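Local coordinates for ferric vibriobactin ABC transporter, periplasmic ferric vibriobactin-binding protein (Vibrio cholerae, PDB 3R5T) that binds the iron-loaded siderophore ferric vibriobactin in the periplasm and probably delivers it to an ABC transporter for iron uptake, at residues V168-P173 against Q241-D246; E220-L225 against P247-L252. All coordinates share one frame; numbering follows the deposited sequence.

Contact 1: V168-P173 against Q241-D246; sequences VSYHGP and QAFLHD. With VBN ((4S,5R)-N-{3-[(2,3-dihydroxybenzoyl)amino]propyl}-2-(2,3-dihydroxyphenyl)-N-[3-({[(4S,5R)-2-(2,3-dihydroxyphenyl)-5-met hyl-4,5-dihydro-1,3-oxazol-4-yl]carbonyl}amino)propyl]-5-methyl-4,5-dihydro-1,3-oxazole-4-carboxamide), chain B.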
ATOM      1  N   VAL A 168      -7.942  -7.593  -7.916  1.00 15.92           N
ATOM      2  CA  VAL A 168      -9.107  -6.783  -8.221  1.00 14.07           C
ATOM      3  C   VAL A 168      -9.628  -6.065  -6.982  1.00 14.98           C
ATOM      4  O   VAL A 168      -9.670  -6.634  -5.895  1.00 15.36           O
ATOM      5  CB  VAL A 168     -10.246  -7.682  -8.766  1.00 12.71           C
ATOM      6  CG1 VAL A 168     -11.540  -6.891  -8.967  1.00 16.91           C
ATOM      7  CG2 VAL A 168      -9.824  -8.382 -10.059  1.00 15.84           C
ATOM      8  N   SER A 169     -10.034  -4.812  -7.167  1.00 15.89           N
ATOM      9  CA  SER A 169     -10.849  -4.084  -6.193  1.00 14.60           C
ATOM     10  C   SER A 169     -12.284  -4.101  -6.705  1.00 15.97           C
ATOM     11  O   SER A 169     -12.615  -3.451  -7.688  1.00 15.77           O
ATOM     12  CB  SER A 169     -10.342  -2.655  -6.037  1.00 13.62           C
ATOM     13  OG  SER A 169     -11.108  -1.960  -5.058  1.00 15.63           O
ATOM     14  N   TYR A 170     -13.128  -4.873  -6.033  1.00 16.53           N
ATOM     15  CA  TYR A 170     -14.479  -5.161  -6.522  1.00 14.88           C
ATOM     16  C   TYR A 170     -15.557  -4.388  -5.800  1.00 16.60           C
ATOM     17  O   TYR A 170     -15.586  -4.353  -4.567  1.00 17.38           O
ATOM     18  CB  TYR A 170     -14.745  -6.658  -6.381  1.00 16.02           C
ATOM     19  CG  TYR A 170     -16.113  -7.124  -6.821  1.00 15.19           C
ATOM     20  CD1 TYR A 170     -16.455  -7.185  -8.171  1.00 16.75           C
ATOM     21  CD2 TYR A 170     -17.051  -7.573  -5.891  1.00 18.79           C
ATOM     22  CE1 TYR A 170     -17.699  -7.657  -8.581  1.00 20.22           C
ATOM     23  CE2 TYR A 170     -18.307  -8.044  -6.296  1.00 18.04           C
ATOM     24  CZ  TYR A 170     -18.629  -8.069  -7.632  1.00 19.39           C
ATOM     25  OH  TYR A 170     -19.871  -8.542  -8.026  1.00 20.56           O
ATOM     26  N   HIS A 171     -16.440  -3.781  -6.581  1.00 15.81           N
ATOM     27  CA  HIS A 171     -17.582  -3.051  -6.034  1.00 16.92           C
ATOM     28  C   HIS A 171     -18.902  -3.416  -6.687  1.00 20.41           C
ATOM     29  O   HIS A 171     -19.904  -2.781  -6.410  1.00 19.70           O
ATOM     30  CB  HIS A 171     -17.363  -1.546  -6.122  1.00 21.21           C
ATOM     31  CG  HIS A 171     -16.182  -1.080  -5.341  1.00 25.98           C
ATOM     32  ND1 HIS A 171     -16.180  -1.015  -3.966  1.00 30.51           N
ATOM     33  CD2 HIS A 171     -14.947  -0.700  -5.740  1.00 28.57           C
ATOM     34  CE1 HIS A 171     -14.995  -0.603  -3.550  1.00 29.20           C
ATOM     35  NE2 HIS A 171     -14.230  -0.405  -4.607  1.00 28.87           N
ATOM     36  N   GLY A 172     -18.898  -4.416  -7.558  1.00 18.67           N
ATOM     37  CA  GLY A 172     -20.123  -4.933  -8.141  1.00 17.37           C
ATOM     38  C   GLY A 172     -20.593  -4.234  -9.400  1.00 19.98           C
ATOM     39  O   GLY A 172     -19.935  -3.330  -9.901  1.00 18.33           O
ATOM     40  N   PRO A 173     -21.764  -4.646  -9.906  1.00 20.09           N
ATOM     41  CA  PRO A 173     -22.320  -4.107 -11.153  1.00 21.76           C
ATOM     42  C   PRO A 173     -22.622  -2.612 -11.082  1.00 21.90           C
ATOM     43  O   PRO A 173     -22.906  -2.082 -10.007  1.00 20.79           O
ATOM     44  CB  PRO A 173     -23.657  -4.851 -11.318  1.00 25.54           C
ATOM     45  CG  PRO A 173     -23.759  -5.832 -10.217  1.00 24.82           C
ATOM     46  CD  PRO A 173     -22.623  -5.666  -9.271  1.00 20.45           C
ATOM     47  N   GLN A 241     -16.708 -14.456  -1.768  1.00 25.91           N
ATOM     48  CA  GLN A 241     -17.799 -15.272  -2.308  1.00 28.21           C
ATOM     49  C   GLN A 241     -18.744 -14.449  -3.177  1.00 28.37           C
ATOM     50  O   GLN A 241     -19.346 -14.967  -4.111  1.00 27.75           O
ATOM     51  CB  GLN A 241     -18.577 -15.964  -1.188  1.00 32.52           C
ATOM     52  CG  GLN A 241     -17.766 -16.999  -0.432  1.00 37.79           C
ATOM     53  CD  GLN A 241     -17.060 -17.976  -1.353  1.00 39.86           C
ATOM     54  OE1 GLN A 241     -17.687 -18.613  -2.203  1.00 40.36           O
ATOM     55  NE2 GLN A 241     -15.747 -18.105  -1.185  1.00 40.73           N
ATOM     56  N   ALA A 242     -18.867 -13.162  -2.880  1.00 25.10           N
ATOM     57  CA  ALA A 242     -19.783 -12.313  -3.637  1.00 26.20           C
ATOM     58  C   ALA A 242     -19.301 -12.177  -5.089  1.00 25.38           C
ATOM     59  O   ALA A 242     -20.108 -12.198  -6.021  1.00 27.08           O
ATOM     60  CB  ALA A 242     -19.920 -10.950  -2.980  1.00 26.20           C
ATOM     61  N   PHE A 243     -17.986 -12.046  -5.262  1.00 26.03           N
ATOM     62  CA  PHE A 243     -17.367 -12.025  -6.585  1.00 24.12           C
ATOM     63  C   PHE A 243     -17.642 -13.339  -7.316  1.00 25.52           C
ATOM     64  O   PHE A 243     -18.115 -13.344  -8.453  1.00 23.07           O
ATOM     65  CB  PHE A 243     -15.860 -11.799  -6.453  1.00 21.52           C
ATOM     66  CG  PHE A 243     -15.148 -11.623  -7.760  1.00 19.54           C
ATOM     67  CD1 PHE A 243     -14.546 -12.703  -8.403  1.00 19.73           C
ATOM     68  CD2 PHE A 243     -15.027 -10.356  -8.328  1.00 18.62           C
ATOM     69  CE1 PHE A 243     -13.873 -12.531  -9.591  1.00 21.23           C
ATOM     70  CE2 PHE A 243     -14.346 -10.176  -9.515  1.00 19.67           C
ATOM     71  CZ  PHE A 243     -13.755 -11.266 -10.155  1.00 20.67           C
ATOM     72  N   LEU A 244     -17.359 -14.450  -6.644  1.00 26.82           N
ATOM     73  CA  LEU A 244     -17.536 -15.784  -7.214  1.00 27.53           C
ATOM     74  C   LEU A 244     -18.956 -16.040  -7.700  1.00 28.95           C
ATOM     75  O   LEU A 244     -19.163 -16.751  -8.687  1.00 29.07           O
ATOM     76  CB  LEU A 244     -17.193 -16.831  -6.165  1.00 29.10           C
ATOM     77  CG  LEU A 244     -15.764 -17.318  -6.040  1.00 28.95           C
ATOM     78  CD1 LEU A 244     -15.455 -17.624  -4.583  1.00 31.91           C
ATOM     79  CD2 LEU A 244     -15.522 -18.545  -6.953  1.00 26.38           C
ATOM     80  N   HIS A 245     -19.931 -15.473  -7.001  1.00 27.11           N
ATOM     81  CA  HIS A 245     -21.333 -15.730  -7.316  1.00 28.08           C
ATOM     82  C   HIS A 245     -21.994 -14.627  -8.135  1.00 27.66           C
ATOM     83  O   HIS A 245     -23.192 -14.676  -8.383  1.00 31.19           O
ATOM     84  CB  HIS A 245     -22.136 -16.011  -6.040  1.00 32.92           C
ATOM     85  CG  HIS A 245     -21.807 -17.326  -5.408  1.00 37.70           C
ATOM     86  ND1 HIS A 245     -20.926 -17.447  -4.355  1.00 38.80           N
ATOM     87  CD2 HIS A 245     -22.220 -18.583  -5.699  1.00 40.13           C
ATOM     88  CE1 HIS A 245     -20.818 -18.719  -4.018  1.00 40.91           C
ATOM     89  NE2 HIS A 245     -21.592 -19.430  -4.818  1.00 41.70           N
ATOM     90  N   ASP A 246     -21.215 -13.641  -8.564  1.00 25.02           N
ATOM     91  CA  ASP A 246     -21.746 -12.593  -9.422  1.00 21.66           C
ATOM     92  C   ASP A 246     -22.090 -13.231 -10.764  1.00 24.03           C
ATOM     93  O   ASP A 246     -21.198 -13.664 -11.479  1.00 25.51           O
ATOM     94  CB  ASP A 246     -20.700 -11.494  -9.604  1.00 21.62           C
ATOM     95  CG  ASP A 246     -21.173 -10.365 -10.498  1.00 22.39           C
ATOM     96  OD1 ASP A 246     -22.132 -10.560 -11.268  1.00 23.12           O
ATOM     97  OD2 ASP A 246     -20.568  -9.274 -10.438  1.00 22.51           O
TER
HETATM   98  C   VBN B   1     -12.563   5.611  -3.462  1.00 20.18           C
HETATM   99  N   VBN B   1     -10.381   6.825  -3.032  1.00 17.13           N
HETATM  100  O   VBN B   1     -12.435   5.664  -4.640  1.00 19.18           O
HETATM  101  CA  VBN B   1     -11.686   6.435  -2.529  1.00 19.99           C
HETATM  102  CB  VBN B   1     -12.297   7.835  -2.145  1.00 21.71           C
HETATM  103  CAB VBN B   1     -10.214   1.960   3.977  1.00 20.62           C
HETATM  104  OAC VBN B   1     -11.729   0.577  -5.589  1.00 20.17           O
HETATM  105  OAD VBN B   1     -12.714   5.083   1.745  1.00 19.30           O
HETATM  106  OAF VBN B   1      -7.233   4.084  -3.661  1.00 15.06           O
HETATM  107  OAG VBN B   1      -6.403   7.897  -6.267  1.00 16.45           O
HETATM  108  OAH VBN B   1      -7.223   6.657  -2.039  1.00 14.35           O
HETATM  109  OAI VBN B   1      -9.884   3.924  -3.842  1.00 16.62           O
HETATM  110  OAJ VBN B   1      -8.271   6.725  -4.673  1.00 13.91           O
HETATM  111  OAK VBN B   1      -9.164   5.060  -1.013  1.00 14.83           O
HETATM  112  CAL VBN B   1      -7.551   0.818  -5.456  1.00 16.82           C
HETATM  113  CAM VBN B   1      -8.671  10.745  -5.472  1.00 20.99           C
HETATM  114  CAN VBN B   1      -6.318   6.625   1.566  1.00 14.64           C
HETATM  115  CAO VBN B   1      -6.942   1.954  -4.822  1.00 15.82           C
HETATM  116  CAP VBN B   1      -7.575  10.013  -6.012  1.00 18.90           C
HETATM  117  CAQ VBN B   1      -6.232   6.908   0.163  1.00 13.51           C
HETATM  118  CAR VBN B   1      -8.987   0.722  -5.564  1.00 18.33           C
HETATM  119  CAS VBN B   1      -9.635  10.109  -4.676  1.00 19.79           C
HETATM  120  CAT VBN B   1      -7.383   5.843   2.082  1.00 15.99           C
HETATM  121  CAU VBN B   1     -14.493   2.926  -4.261  1.00 20.51           C
HETATM  122  CAV VBN B   1     -14.920   3.850  -0.921  1.00 19.77           C
HETATM  123  CAW VBN B   1     -13.500   2.758  -5.423  1.00 18.84           C
HETATM  124  CAX VBN B   1     -14.935   3.643   0.612  1.00 20.46           C
HETATM  125  CAY VBN B   1     -14.712   4.363  -3.782  1.00 18.93           C
HETATM  126  CAZ VBN B   1     -13.900   4.886  -1.423  1.00 18.41           C
HETATM  127  NBB VBN B   1     -12.080   2.793  -5.083  1.00 15.34           N
HETATM  128  NBC VBN B   1     -13.679   3.054   1.070  1.00 20.29           N
HETATM  129  NBD VBN B   1     -10.207   3.649   0.928  1.00 18.28           N
HETATM  130  OBF VBN B   1      -9.497   4.211   3.090  1.00 16.84           O
HETATM  131  CBG VBN B   1     -11.270   1.607  -5.237  1.00 19.44           C
HETATM  132  CBH VBN B   1     -12.607   3.899   1.605  1.00 19.50           C
HETATM  133  CBJ VBN B   1     -10.614   8.063  -3.728  1.00 18.37           C
HETATM  134  CBK VBN B   1      -7.771   2.987  -4.297  1.00 15.62           C
HETATM  135  CBL VBN B   1      -7.454   8.635  -5.754  1.00 16.86           C
HETATM  136  CBM VBN B   1      -7.216   6.395  -0.679  1.00 13.84           C
HETATM  137  CBN VBN B   1      -9.129   2.904  -4.402  1.00 16.50           C
HETATM  138  CBO VBN B   1      -8.379   8.042  -4.996  1.00 15.74           C
HETATM  139  CBP VBN B   1      -8.241   5.642  -0.175  1.00 14.65           C
HETATM  140  CBQ VBN B   1      -9.760   1.718  -5.062  1.00 18.60           C
HETATM  141  CBR VBN B   1      -9.495   8.805  -4.417  1.00 17.09           C
HETATM  142  CBS VBN B   1      -8.316   5.336   1.257  1.00 15.58           C
HETATM  143  CBU VBN B   1     -10.623   3.253   3.295  1.00 18.19           C
HETATM  144  CBW VBN B   1      -9.529   4.601   1.751  1.00 17.56           C
HETATM  145  CBX VBN B   1     -11.276   3.191   1.825  1.00 18.78           C
HETATM  146  NBY VBN B   1     -13.695   4.903  -2.875  1.00 20.43           N
HETATM  147  OG1 VBN B   1     -11.673   8.774  -3.125  1.00 21.39           O
HETATM  148  CG2 VBN B   1     -12.321   8.235  -0.678  1.00 23.10           C
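Tyr170 reaches from the loop after strand 165-169 to the C-terminal end of helix 237-244; its side chain lies against Phe243 and ends on Asp246. CG stands anti to the backbone N (chi1 179°), beside the carbonyl carbon. CB grazes Phe243 CD2; CG and CD1 come up against that atom, with CD1 of Tyr170 3.5 Å from CD2 of Phe243. CE1 lies near both Phe243 CD2 and Asp246 OD2, CE2 by the backbone N and CA of Phe243, and CZ approaches Asp246 OD2. The two rings form a T-shaped pair: the edge of Phe243 points at the face of Tyr170, offset toward the rim, with the planes at 82° and the centroids 5.1 Å apart. Over the centre of the opposite face lies the backbone N of Gly172. OH of Tyr170 donates to OD2 of Asp246 at 2.6 Å, on the anti side of the carboxylate and well out of its plane. The same OD2 is hydrogen-bonded to Tyr219 OH, and OD1 to Ile248 N. Ser169 OG lies 2.7 Å and His171 NE2 2.9 Å from the vibriobactin oxygen OAC, both as donors. The end of strand 165-169, central in a five-stranded mixed sheet, thus puts Ser169 and His171 in the vibriobactin pocket, while Tyr170 between them packs on helix 237-244, in one lobe of a siderophore-binding protein of the solute-binding protein 8 family.

Contact 2: E220-L225 against P247-L252; sequences EHLTQL and PILKNL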
ATOM      1  N   GLU A 220     -18.138  -3.859 -16.792  1.00 19.46           N
ATOM      2  CA  GLU A 220     -18.181  -4.872 -17.854  1.00 21.75           C
ATOM      3  C   GLU A 220     -16.807  -5.440 -18.206  1.00 21.30           C
ATOM      4  O   GLU A 220     -16.693  -6.594 -18.628  1.00 22.55           O
ATOM      5  CB  GLU A 220     -18.835  -4.328 -19.136  1.00 26.44           C
ATOM      6  CG  GLU A 220     -20.332  -4.141 -19.044  1.00 31.80           C
ATOM      7  CD  GLU A 220     -20.707  -3.079 -18.042  1.00 39.34           C
ATOM      8  OE1 GLU A 220     -19.975  -2.065 -17.965  1.00 36.35           O
ATOM      9  OE2 GLU A 220     -21.726  -3.265 -17.336  1.00 41.36           O
ATOM     10  N   HIS A 221     -15.760  -4.633 -18.071  1.00 17.78           N
ATOM     11  CA  HIS A 221     -14.419  -5.116 -18.412  1.00 19.25           C
ATOM     12  C   HIS A 221     -13.943  -6.266 -17.525  1.00 18.73           C
ATOM     13  O   HIS A 221     -13.037  -7.013 -17.920  1.00 20.46           O
ATOM     14  CB  HIS A 221     -13.388  -3.983 -18.399  1.00 22.58           C
ATOM     15  CG  HIS A 221     -13.547  -2.997 -19.518  1.00 24.21           C
ATOM     16  ND1 HIS A 221     -13.419  -3.344 -20.846  1.00 25.19           N
ATOM     17  CD2 HIS A 221     -13.801  -1.667 -19.500  1.00 24.82           C
ATOM     18  CE1 HIS A 221     -13.599  -2.272 -21.599  1.00 25.58           C
ATOM     19  NE2 HIS A 221     -13.834  -1.241 -20.805  1.00 25.22           N
ATOM     20  N   LEU A 222     -14.504  -6.388 -16.323  1.00 20.97           N
ATOM     21  CA  LEU A 222     -14.164  -7.516 -15.455  1.00 19.84           C
ATOM     22  C   LEU A 222     -14.391  -8.851 -16.145  1.00 21.57           C
ATOM     23  O   LEU A 222     -13.657  -9.816 -15.901  1.00 21.09           O
ATOM     24  CB  LEU A 222     -14.966  -7.480 -14.147  1.00 18.90           C
ATOM     25  CG  LEU A 222     -14.622  -6.407 -13.106  1.00 17.61           C
ATOM     26  CD1 LEU A 222     -15.584  -6.533 -11.940  1.00 20.00           C
ATOM     27  CD2 LEU A 222     -13.166  -6.522 -12.631  1.00 17.31           C
ATOM     28  N   THR A 223     -15.390  -8.914 -17.022  1.00 19.72           N
ATOM     29  CA  THR A 223     -15.672 -10.162 -17.732  1.00 21.42           C
ATOM     30  C   THR A 223     -14.555 -10.563 -18.684  1.00 22.58           C
ATOM     31  O   THR A 223     -14.517 -11.698 -19.129  1.00 23.89           O
ATOM     32  CB  THR A 223     -16.970 -10.100 -18.557  1.00 22.58           C
ATOM     33  OG1 THR A 223     -16.816  -9.164 -19.632  1.00 21.32           O
ATOM     34  CG2 THR A 223     -18.164  -9.715 -17.685  1.00 21.33           C
ATOM     35  N   GLN A 224     -13.653  -9.626 -18.988  1.00 22.85           N
ATOM     36  CA  GLN A 224     -12.592  -9.867 -19.967  1.00 23.65           C
ATOM     37  C   GLN A 224     -11.285 -10.330 -19.340  1.00 22.50           C
ATOM     38  O   GLN A 224     -10.330 -10.636 -20.061  1.00 22.45           O
ATOM     39  CB  GLN A 224     -12.368  -8.612 -20.813  1.00 25.67           C
ATOM     40  CG  GLN A 224     -13.621  -8.201 -21.589  1.00 28.18           C
ATOM     41  CD  GLN A 224     -13.457  -6.884 -22.338  1.00 31.10           C
ATOM     42  OE1 GLN A 224     -13.306  -5.830 -21.735  1.00 30.69           O
ATOM     43  NE2 GLN A 224     -13.511  -6.947 -23.667  1.00 34.30           N
ATOM     44  N   LEU A 225     -11.244 -10.408 -18.012  1.00 20.11           N
ATOM     45  CA  LEU A 225     -10.029 -10.864 -17.330  1.00 21.51           C
ATOM     46  C   LEU A 225      -9.740 -12.334 -17.651  1.00 24.86           C
ATOM     47  O   LEU A 225     -10.645 -13.169 -17.676  1.00 25.66           O
ATOM     48  CB  LEU A 225     -10.142 -10.628 -15.818  1.00 20.82           C
ATOM     49  CG  LEU A 225     -10.186  -9.157 -15.415  1.00 24.57           C
ATOM     50  CD1 LEU A 225     -10.591  -9.003 -13.949  1.00 25.25           C
ATOM     51  CD2 LEU A 225      -8.841  -8.507 -15.669  1.00 24.04           C
ATOM     52  N   PRO A 247     -23.384 -13.296 -11.109  1.00 24.26           N
ATOM     53  CA  PRO A 247     -23.802 -14.052 -12.299  1.00 25.88           C
ATOM     54  C   PRO A 247     -23.162 -13.540 -13.582  1.00 25.71           C
ATOM     55  O   PRO A 247     -22.918 -14.324 -14.498  1.00 24.72           O
ATOM     56  CB  PRO A 247     -25.325 -13.830 -12.355  1.00 26.25           C
ATOM     57  CG  PRO A 247     -25.699 -13.395 -11.010  1.00 29.77           C
ATOM     58  CD  PRO A 247     -24.528 -12.645 -10.449  1.00 26.11           C
ATOM     59  N   ILE A 248     -22.910 -12.240 -13.655  1.00 22.67           N
ATOM     60  CA  ILE A 248     -22.283 -11.679 -14.843  1.00 23.81           C
ATOM     61  C   ILE A 248     -20.875 -12.256 -15.073  1.00 21.23           C
ATOM     62  O   ILE A 248     -20.458 -12.441 -16.218  1.00 24.55           O
ATOM     63  CB  ILE A 248     -22.247 -10.134 -14.774  1.00 26.35           C
ATOM     64  CG1 ILE A 248     -23.669  -9.561 -14.649  1.00 27.85           C
ATOM     65  CG2 ILE A 248     -21.493  -9.554 -15.971  1.00 25.92           C
ATOM     66  CD1 ILE A 248     -24.540  -9.812 -15.838  1.00 30.75           C
ATOM     67  N   LEU A 249     -20.176 -12.588 -13.990  1.00 23.27           N
ATOM     68  CA  LEU A 249     -18.786 -13.057 -14.070  1.00 23.43           C
ATOM     69  C   LEU A 249     -18.647 -14.584 -14.117  1.00 26.77           C
ATOM     70  O   LEU A 249     -17.542 -15.119 -14.007  1.00 26.35           O
ATOM     71  CB  LEU A 249     -17.987 -12.506 -12.877  1.00 21.19           C
ATOM     72  CG  LEU A 249     -18.098 -11.001 -12.638  1.00 21.06           C
ATOM     73  CD1 LEU A 249     -17.293 -10.584 -11.406  1.00 19.86           C
ATOM     74  CD2 LEU A 249     -17.659 -10.224 -13.870  1.00 21.50           C
ATOM     75  N   LYS A 250     -19.759 -15.279 -14.319  1.00 27.75           N
ATOM     76  CA  LYS A 250     -19.797 -16.727 -14.163  1.00 30.13           C
ATOM     77  C   LYS A 250     -18.777 -17.469 -15.029  1.00 28.13           C
ATOM     78  O   LYS A 250     -18.338 -18.567 -14.679  1.00 31.13           O
ATOM     79  CB  LYS A 250     -21.218 -17.261 -14.421  1.00 30.94           C
ATOM     80  CG  LYS A 250     -21.770 -16.998 -15.829  1.00 30.12           C
ATOM     81  CD  LYS A 250     -23.078 -17.766 -16.101  1.00 32.12           C
ATOM     82  CE  LYS A 250     -24.288 -17.111 -15.452  1.00 31.91           C
ATOM     83  NZ  LYS A 250     -24.721 -15.843 -16.112  1.00 35.21           N
ATOM     84  N   ASN A 251     -18.387 -16.861 -16.139  1.00 26.69           N
ATOM     85  CA  ASN A 251     -17.493 -17.537 -17.080  1.00 28.08           C
ATOM     86  C   ASN A 251     -16.020 -17.130 -16.956  1.00 27.94           C
ATOM     87  O   ASN A 251     -15.180 -17.538 -17.764  1.00 32.10           O
ATOM     88  CB  ASN A 251     -18.012 -17.375 -18.510  1.00 31.03           C
ATOM     89  CG  ASN A 251     -19.278 -18.166 -18.749  1.00 30.96           C
ATOM     90  OD1 ASN A 251     -19.393 -19.312 -18.310  1.00 32.25           O
ATOM     91  ND2 ASN A 251     -20.244 -17.560 -19.435  1.00 31.40           N
ATOM     92  N   LEU A 252     -15.693 -16.337 -15.938  1.00 24.70           N
ATOM     93  CA  LEU A 252     -14.297 -15.985 -15.699  0.65 23.80           C
ATOM     94  C   LEU A 252     -13.477 -17.233 -15.424  1.00 25.38           C
ATOM     95  O   LEU A 252     -13.910 -18.123 -14.700  1.00 28.26           O
ATOM     96  CB  LEU A 252     -14.143 -15.022 -14.518  0.65 23.97           C
ATOM     97  CG  LEU A 252     -14.323 -13.531 -14.791  0.65 25.38           C
ATOM     98  CD1 LEU A 252     -14.056 -12.730 -13.520  0.65 25.36           C
ATOM     99  CD2 LEU A 252     -13.415 -13.070 -15.910  0.65 26.08           C
TER
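Leu252 points one branch of its isopropyl group into the turn formed by 220-225. Its CD2 lies 3.3 Å from both Leu222 O and Leu225 O, with Thr223 O a little farther off; CB of Leu225 adds an apolar touch to CD2 at 4.1 Å. Leu252 is modelled in two conformers, and the closeness of this fit is therefore doubtful. Beside it, Leu249 CD2 touches both CB of Leu222 and CG2 of Thr223, each 3.9 Å away. No hydrogen bond joins the two segments; the contact is one of apolar side chains and of methyl groups against carbonyl oxygens. The solvent side is thinner. There Thr223 CG2 meets Ile248 CG2 at 3.7 Å, two exposed residues whose side chains cross obliquely. The threonine methyl can face across because OG1 turns back on its own turn (chi1 67°), donating to Glu220 O at 2.8 Å nearly in line with the carbonyl. Glu220 O is thus gripped by two donors of Thr223, OG1 and N, and the OG1 bond sets the rotation of the threonine side chain. Leu252 occupies the N-cap position of helix 253-256, at the end of a type I turn begun by Leu249. Leu222 and Leu225 lean on Val168, Leu249 and Leu252 on Phe243, and Leu249 also on Ile255, so the two loops pack together against strand 165-169, helix 237-244 and helix 253-256.

The two contacts are continuous, their centres about 10 Å apart and their segments alternating along the chain. Phe243 is the chief joint: its CE2 lies 3.5 Å from Leu249 CD1 and its CZ 3.7 Å from Leu252 CD1. On the strand side, Tyr170 CD1 touches Leu222 CD1 at 3.9 Å, and Val168 CG2 lies 4.0 Å from Leu225 CD1. Contact 1 thus presents pocket residues to vibriobactin on one side and shares an apolar core with contact 2 on the other. Contact 2 lies farther back, with the Leu222 side chain about 10 Å from the siderophore; in contact 1 the Tyr170 side chain is about 14 Å from the ferric ion.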